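Side-chain contacts in glycine betaine, L-proline ABC transporter, glycine/betaine/L-proline-binding protein (ProX) (PDB 3TMG), which binds glycine betaine (trimethyl glycine) and, as the substrate-binding protein of an ABC transporter, probably delivers it for uptake: residues K16-G21 with Y226-F231; T29-V34 with G67-W72. All coordinates share one frame; numbering follows the deposited sequence.

Contact 1 of 2, residues K16-G21 with Y226-F231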
loop_
_atom_site.group_PDB
_atom_site.type_symbol
_atom_site.label_atom_id
_atom_site.label_comp_id
_atom_site.label_asym_id
_atom_site.label_seq_id
_atom_site.Cartn_x
_atom_site.Cartn_y
_atom_site.Cartn_z
ATOM N N LYS A 16 -7.068 -27.316 2.869
ATOM C CA LYS A 16 -6.419 -26.495 3.906
ATOM C C LYS A 16 -6.732 -25.020 3.657
ATOM O O LYS A 16 -7.049 -24.639 2.534
ATOM C CB LYS A 16 -4.894 -26.697 3.964
ATOM C CG LYS A 16 -4.175 -26.837 2.621
ATOM C CD LYS A 16 -2.851 -27.572 2.828
ATOM C CE LYS A 16 -2.452 -28.406 1.618
ATOM N NZ LYS A 16 -1.909 -27.568 0.511
ATOM N N SER A 17 -6.624 -24.222 4.713
ATOM C CA SER A 17 -7.148 -22.873 4.759
ATOM C C SER A 17 -6.038 -21.863 5.056
ATOM O O SER A 17 -5.199 -22.097 5.896
ATOM C CB SER A 17 -8.206 -22.811 5.879
ATOM O OG SER A 17 -8.501 -21.458 6.271
ATOM N N VAL A 18 -6.045 -20.740 4.353
ATOM C CA VAL A 18 -5.236 -19.570 4.744
ATOM C C VAL A 18 -6.088 -18.310 4.501
ATOM O O VAL A 18 -6.894 -18.254 3.560
ATOM C CB VAL A 18 -3.871 -19.536 4.030
ATOM C CG1 VAL A 18 -4.075 -19.378 2.529
ATOM C CG2 VAL A 18 -2.959 -18.438 4.593
ATOM N N LYS A 19 -5.922 -17.336 5.395
ATOM C CA LYS A 19 -6.666 -16.089 5.390
ATOM C C LYS A 19 -5.708 -14.905 5.322
ATOM O O LYS A 19 -4.860 -14.752 6.200
ATOM C CB LYS A 19 -7.509 -16.022 6.667
ATOM C CG LYS A 19 -8.590 -17.102 6.691
ATOM C CD LYS A 19 -9.451 -17.036 7.941
ATOM C CE LYS A 19 -10.469 -18.173 7.914
ATOM N NZ LYS A 19 -11.151 -18.231 9.225
ATOM N N ILE A 20 -5.853 -14.053 4.306
ATOM C CA ILE A 20 -4.995 -12.868 4.174
ATOM C C ILE A 20 -5.861 -11.607 4.282
ATOM O O ILE A 20 -6.836 -11.477 3.540
ATOM C CB ILE A 20 -4.247 -12.827 2.804
ATOM C CG1 ILE A 20 -3.792 -14.244 2.358
ATOM C CG2 ILE A 20 -3.121 -11.754 2.831
ATOM C CD1 ILE A 20 -3.016 -14.252 1.037
ATOM N N GLY A 21 -5.528 -10.718 5.225
ATOM C CA GLY A 21 -6.207 -9.397 5.322
ATOM C C GLY A 21 -5.473 -8.351 4.470
ATOM O O GLY A 21 -4.240 -8.406 4.320
ATOM N N TYR A 226 5.930 -20.286 5.374
ATOM C CA TYR A 226 7.041 -20.219 4.429
ATOM C C TYR A 226 6.730 -19.259 3.284
ATOM O O TYR A 226 7.569 -18.439 2.940
ATOM C CB TYR A 226 7.353 -21.636 3.906
ATOM C CG TYR A 226 8.525 -21.749 2.957
ATOM C CD1 TYR A 226 8.447 -21.228 1.657
ATOM C CD2 TYR A 226 9.720 -22.411 3.350
ATOM C CE1 TYR A 226 9.511 -21.336 0.783
ATOM C CE2 TYR A 226 10.783 -22.543 2.477
ATOM C CZ TYR A 226 10.664 -22.025 1.199
ATOM O OH TYR A 226 11.744 -22.131 0.349
ATOM N N VAL A 227 5.514 -19.322 2.716
ATOM C CA VAL A 227 5.163 -18.415 1.626
ATOM C C VAL A 227 5.166 -16.951 2.114
ATOM O O VAL A 227 5.758 -16.072 1.467
ATOM C CB VAL A 227 3.808 -18.773 0.996
ATOM C CG1 VAL A 227 3.438 -17.778 -0.081
ATOM C CG2 VAL A 227 3.858 -20.196 0.440
ATOM N N PHE A 228 4.520 -16.678 3.249
ATOM C CA PHE A 228 4.575 -15.327 3.809
ATOM C C PHE A 228 6.030 -14.868 4.042
ATOM O O PHE A 228 6.382 -13.686 3.805
ATOM C CB PHE A 228 3.768 -15.226 5.123
ATOM C CG PHE A 228 2.248 -15.194 4.932
ATOM C CD1 PHE A 228 1.634 -14.154 4.228
ATOM C CD2 PHE A 228 1.443 -16.175 5.492
ATOM C CE1 PHE A 228 0.241 -14.106 4.072
ATOM C CE2 PHE A 228 0.042 -16.145 5.331
ATOM C CZ PHE A 228 -0.559 -15.098 4.637
ATOM N N ASP A 229 6.865 -15.800 4.493
ATOM C CA ASP A 229 8.259 -15.479 4.839
ATOM C C ASP A 229 9.128 -15.234 3.586
ATOM O O ASP A 229 10.117 -14.498 3.655
ATOM C CB ASP A 229 8.820 -16.630 5.693
ATOM C CG ASP A 229 10.101 -16.262 6.439
ATOM O OD1 ASP A 229 10.343 -15.091 6.809
ATOM O OD2 ASP A 229 10.881 -17.182 6.650
ATOM N N HIS A 230 8.750 -15.805 2.441
ATOM C CA HIS A 230 9.536 -15.707 1.217
ATOM C C HIS A 230 9.006 -14.762 0.177
ATOM O O HIS A 230 9.721 -14.419 -0.753
ATOM C CB HIS A 230 9.763 -17.113 0.587
ATOM C CG HIS A 230 10.698 -17.991 1.391
ATOM N ND1 HIS A 230 10.295 -18.659 2.493
ATOM C CD2 HIS A 230 12.056 -18.298 1.212
ATOM C CE1 HIS A 230 11.352 -19.358 2.990
ATOM N NE2 HIS A 230 12.414 -19.127 2.202
ATOM N N PHE A 231 7.763 -14.291 0.312
ATOM C CA PHE A 231 7.189 -13.364 -0.663
ATOM C C PHE A 231 8.031 -12.068 -0.733
ATOM O O PHE A 231 8.209 -11.397 0.273
ATOM C CB PHE A 231 5.755 -13.027 -0.268
ATOM C CG PHE A 231 5.135 -11.934 -1.102
ATOM C CD1 PHE A 231 4.969 -12.110 -2.464
ATOM C CD2 PHE A 231 4.729 -10.732 -0.513
ATOM C CE1 PHE A 231 4.395 -11.089 -3.236
ATOM C CE2 PHE A 231 4.149 -9.694 -1.281
ATOM C CZ PHE A 231 3.988 -9.879 -2.630
#
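Phe228 reaches from the last turn of helix 222-230 to strand 16-22 and meets it with the far end of its ring alone. CZ lies 4.0 Å from CG1 of Ile20, which sits at the ring's edge near its plane; CE2 is 3.8 Å from CG2 of Val18, which approaches obliquely. With the backbones still 9.9 Å apart between the CA atoms of Ile20 and Phe228, a long flat residue suits the gap, while branched aliphatics give the strand a broad apolar surface. Val18 turns CG2 toward the ring by holding it anti to its own backbone N. In the alpha/beta lobe of this periplasmic-binding-protein fold, strand 16-22 runs parallel to strand 44-50, and the buried face bearing Val18 and Ile20 also packs on Phe39 and Thr32 of helix 26-41. Lys19 points the other way, its long chain partly exposed, and Ser17 is exposed. The side of the helix turned from the strand is partly exposed; there His230 lays its ring over the face of Tyr226, with CE1 3.1 Å above that ring's plane, while its ND1 donates in the imidazole plane to Tyr226 O at 2.8 Å (N-H...O 158°).

Contact 2 of 2, residues T29-V34 with G67-W72. With BET (trimethyl glycine), chain E.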
loop_
_atom_site.group_PDB
_atom_site.type_symbol
_atom_site.label_atom_id
_atom_site.label_comp_id
_atom_site.label_asym_id
_atom_site.label_seq_id
_atom_site.Cartn_x
_atom_site.Cartn_y
_atom_site.Cartn_z
ATOM N N THR A 29 -3.827 -4.640 -2.950
ATOM C CA THR A 29 -4.769 -5.512 -3.658
ATOM C C THR A 29 -4.029 -6.388 -4.724
ATOM O O THR A 29 -4.329 -7.576 -4.833
ATOM C CB THR A 29 -5.830 -4.670 -4.338
ATOM O OG1 THR A 29 -6.506 -3.869 -3.343
ATOM C CG2 THR A 29 -6.847 -5.534 -5.117
ATOM N N ALA A 30 -3.126 -5.809 -5.514
ATOM C CA ALA A 30 -2.278 -6.629 -6.452
ATOM C C ALA A 30 -1.515 -7.737 -5.756
ATOM O O ALA A 30 -1.610 -8.929 -6.134
ATOM C CB ALA A 30 -1.317 -5.767 -7.256
ATOM N N ALA A 31 -0.747 -7.374 -4.733
ATOM C CA ALA A 31 -0.002 -8.394 -3.943
ATOM C C ALA A 31 -0.867 -9.460 -3.313
ATOM O O ALA A 31 -0.509 -10.657 -3.304
ATOM C CB ALA A 31 0.836 -7.728 -2.844
ATOM N N THR A 32 -2.010 -9.049 -2.749
ATOM C CA THR A 32 -2.867 -9.980 -2.024
ATOM C C THR A 32 -3.543 -10.998 -2.971
ATOM O O THR A 32 -3.603 -12.201 -2.671
ATOM C CB THR A 32 -3.876 -9.200 -1.123
ATOM O OG1 THR A 32 -3.090 -8.390 -0.215
ATOM C CG2 THR A 32 -4.685 -10.173 -0.283
ATOM N N ASN A 33 -4.016 -10.509 -4.124
ATOM C CA ASN A 33 -4.528 -11.392 -5.180
ATOM C C ASN A 33 -3.469 -12.316 -5.786
ATOM O O ASN A 33 -3.750 -13.499 -6.030
ATOM C CB ASN A 33 -5.264 -10.594 -6.268
ATOM C CG ASN A 33 -6.713 -10.293 -5.895
ATOM O OD1 ASN A 33 -7.587 -11.083 -6.199
ATOM N ND2 ASN A 33 -6.981 -9.115 -5.278
ATOM N N VAL A 34 -2.257 -11.812 -5.966
ATOM C CA VAL A 34 -1.141 -12.711 -6.387
ATOM C C VAL A 34 -0.944 -13.842 -5.364
ATOM O O VAL A 34 -0.924 -15.005 -5.754
ATOM C CB VAL A 34 0.185 -11.961 -6.587
ATOM C CG1 VAL A 34 1.379 -12.948 -6.714
ATOM C CG2 VAL A 34 0.088 -11.109 -7.838
ATOM N N GLY A 67 -2.286 -13.680 8.018
ATOM C CA GLY A 67 -1.198 -12.802 7.592
ATOM C C GLY A 67 -1.674 -11.575 6.837
ATOM O O GLY A 67 -2.850 -11.491 6.455
ATOM N N THR A 68 -0.781 -10.593 6.689
ATOM C CA THR A 68 -0.992 -9.470 5.779
ATOM C C THR A 68 0.331 -9.204 5.080
ATOM O O THR A 68 1.404 -9.350 5.721
ATOM C CB THR A 68 -1.509 -8.200 6.502
ATOM O OG1 THR A 68 -1.499 -7.104 5.604
ATOM C CG2 THR A 68 -0.612 -7.809 7.715
ATOM N N VAL A 69 0.279 -8.805 3.809
ATOM C CA VAL A 69 1.489 -8.355 3.108
ATOM C C VAL A 69 1.411 -6.822 2.890
ATOM O O VAL A 69 2.059 -6.271 1.985
ATOM C CB VAL A 69 1.745 -9.135 1.788
ATOM C CG1 VAL A 69 2.088 -10.571 2.150
ATOM C CG2 VAL A 69 0.538 -9.106 0.819
ATOM N N SER A 70 0.617 -6.150 3.742
ATOM C CA SER A 70 0.274 -4.732 3.514
ATOM C C SER A 70 0.785 -3.747 4.575
ATOM O O SER A 70 0.308 -2.624 4.610
ATOM C CB SER A 70 -1.248 -4.558 3.423
ATOM O OG SER A 70 -1.759 -5.253 2.288
ATOM N N SER A 71 1.760 -4.136 5.403
ATOM C CA SER A 71 2.188 -3.245 6.502
ATOM C C SER A 71 3.224 -2.209 6.069
ATOM O O SER A 71 4.329 -2.581 5.642
ATOM C CB SER A 71 2.713 -4.076 7.689
ATOM O OG SER A 71 3.244 -3.276 8.745
ATOM N N TRP A 72 2.878 -0.926 6.179
ATOM C CA TRP A 72 3.799 0.159 5.722
ATOM C C TRP A 72 4.501 0.698 6.914
ATOM O O TRP A 72 3.904 1.415 7.735
ATOM C CB TRP A 72 3.043 1.271 5.000
ATOM C CG TRP A 72 2.826 0.949 3.545
ATOM C CD1 TRP A 72 2.147 -0.147 2.991
ATOM C CD2 TRP A 72 3.199 1.791 2.414
ATOM N NE1 TRP A 72 2.167 -0.067 1.604
ATOM C CE2 TRP A 72 2.795 1.080 1.211
ATOM C CE3 TRP A 72 3.848 3.041 2.292
ATOM C CZ2 TRP A 72 2.999 1.616 -0.054
ATOM C CZ3 TRP A 72 4.061 3.554 1.014
ATOM C CH2 TRP A 72 3.638 2.850 -0.130
HETATM N N BET E . -0.660 3.338 1.240
HETATM C CA BET E . -0.485 2.484 2.426
HETATM C C BET E . -0.341 3.401 3.649
HETATM O O BET E . -1.292 4.004 4.214
HETATM O OXT BET E . 0.801 3.551 4.033
HETATM C C1 BET E . -0.661 2.547 -0.003
HETATM C C2 BET E . 0.430 4.301 1.138
HETATM C C3 BET E . -1.932 4.080 1.354
HETATM O O HOH W 1 -2.254 -8.049 2.495
#
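Val69 and Ala31 make the apolar part of this contact: CG2 of the valine stands 3.9 Å from CB of the alanine. The small methyl of Ala31 lets the helix come close to the corner at Val69, where the CA atoms of Thr32 and Val69 are 6.9 Å apart. Val69 places CG2 between its backbone N and carbonyl carbon, and this same methyl also touches OG1 of Thr32 at 3.8 Å. Phe231 packs against both Ala31 and Val69 and extends the apolar patch.

The polar link runs through one water. It donates to Thr32 OG1 (2.9 Å), accepts from Val69 N (3.0 Å) and is hydrogen-bonded to Ser70 OG. Thr32 holds OG1 beside its backbone N (chi1 -59°), where the hydroxyl also bonds back to Glu28 O in the preceding helical turn. Short hydroxyl side chains suit this spot, for they leave room for the water and can pair with it. At the corner itself, Thr68 OG1 accepts from Ser70 N (N-H...O 145°), closing an ST turn.

Beyond the corner, the chain leads to the ligand. Trp72 offers one face of its indole to trimethyl glycine, whose CA lies 3.6 Å above the ring plane, displaced from the ring centre. The ligand's methyl carbon C2 is 3.7 Å from Trp72 CH2 over that face, and its carboxylate oxygen OXT is 3.3 Å from Trp72 CG. The indole's NE1 is bonded to Glu28 OE2, which helps to hold the ring in this rotation. An aromatic face against a trimethylammonium group is consistent with a cation-pi interaction; with Trp25 and Trp182 also in the pocket, Trp72 contributes to a tryptophan-rich cage, as in other glycine betaine-binding proteins.

Contacts 1 and 2, with centres 10 Å apart, share one lobe. Strand 16-22 leads along the chain into helix 26-41, and residues 16-21 and 67-72 meet directly: Gly21 N lies 3.0 Å from Gly67 O, a probable hydrogen bond, and Ile20 CG2 packs 3.6 Å from the same oxygen. Residues 226-231 also touch contact 2, where Phe231 CD2 comes within 3.8 Å of Val69 CG1. The centre of contact 1 is about 18 Å from the centre of the chain, against about 8 Å for that of contact 2. Contact 1 is structural packing away from the pocket, whereas contact 2 carries Trp72 into the betaine site, where the backbone N of Thr136 also hydrogen-bonds the ligand.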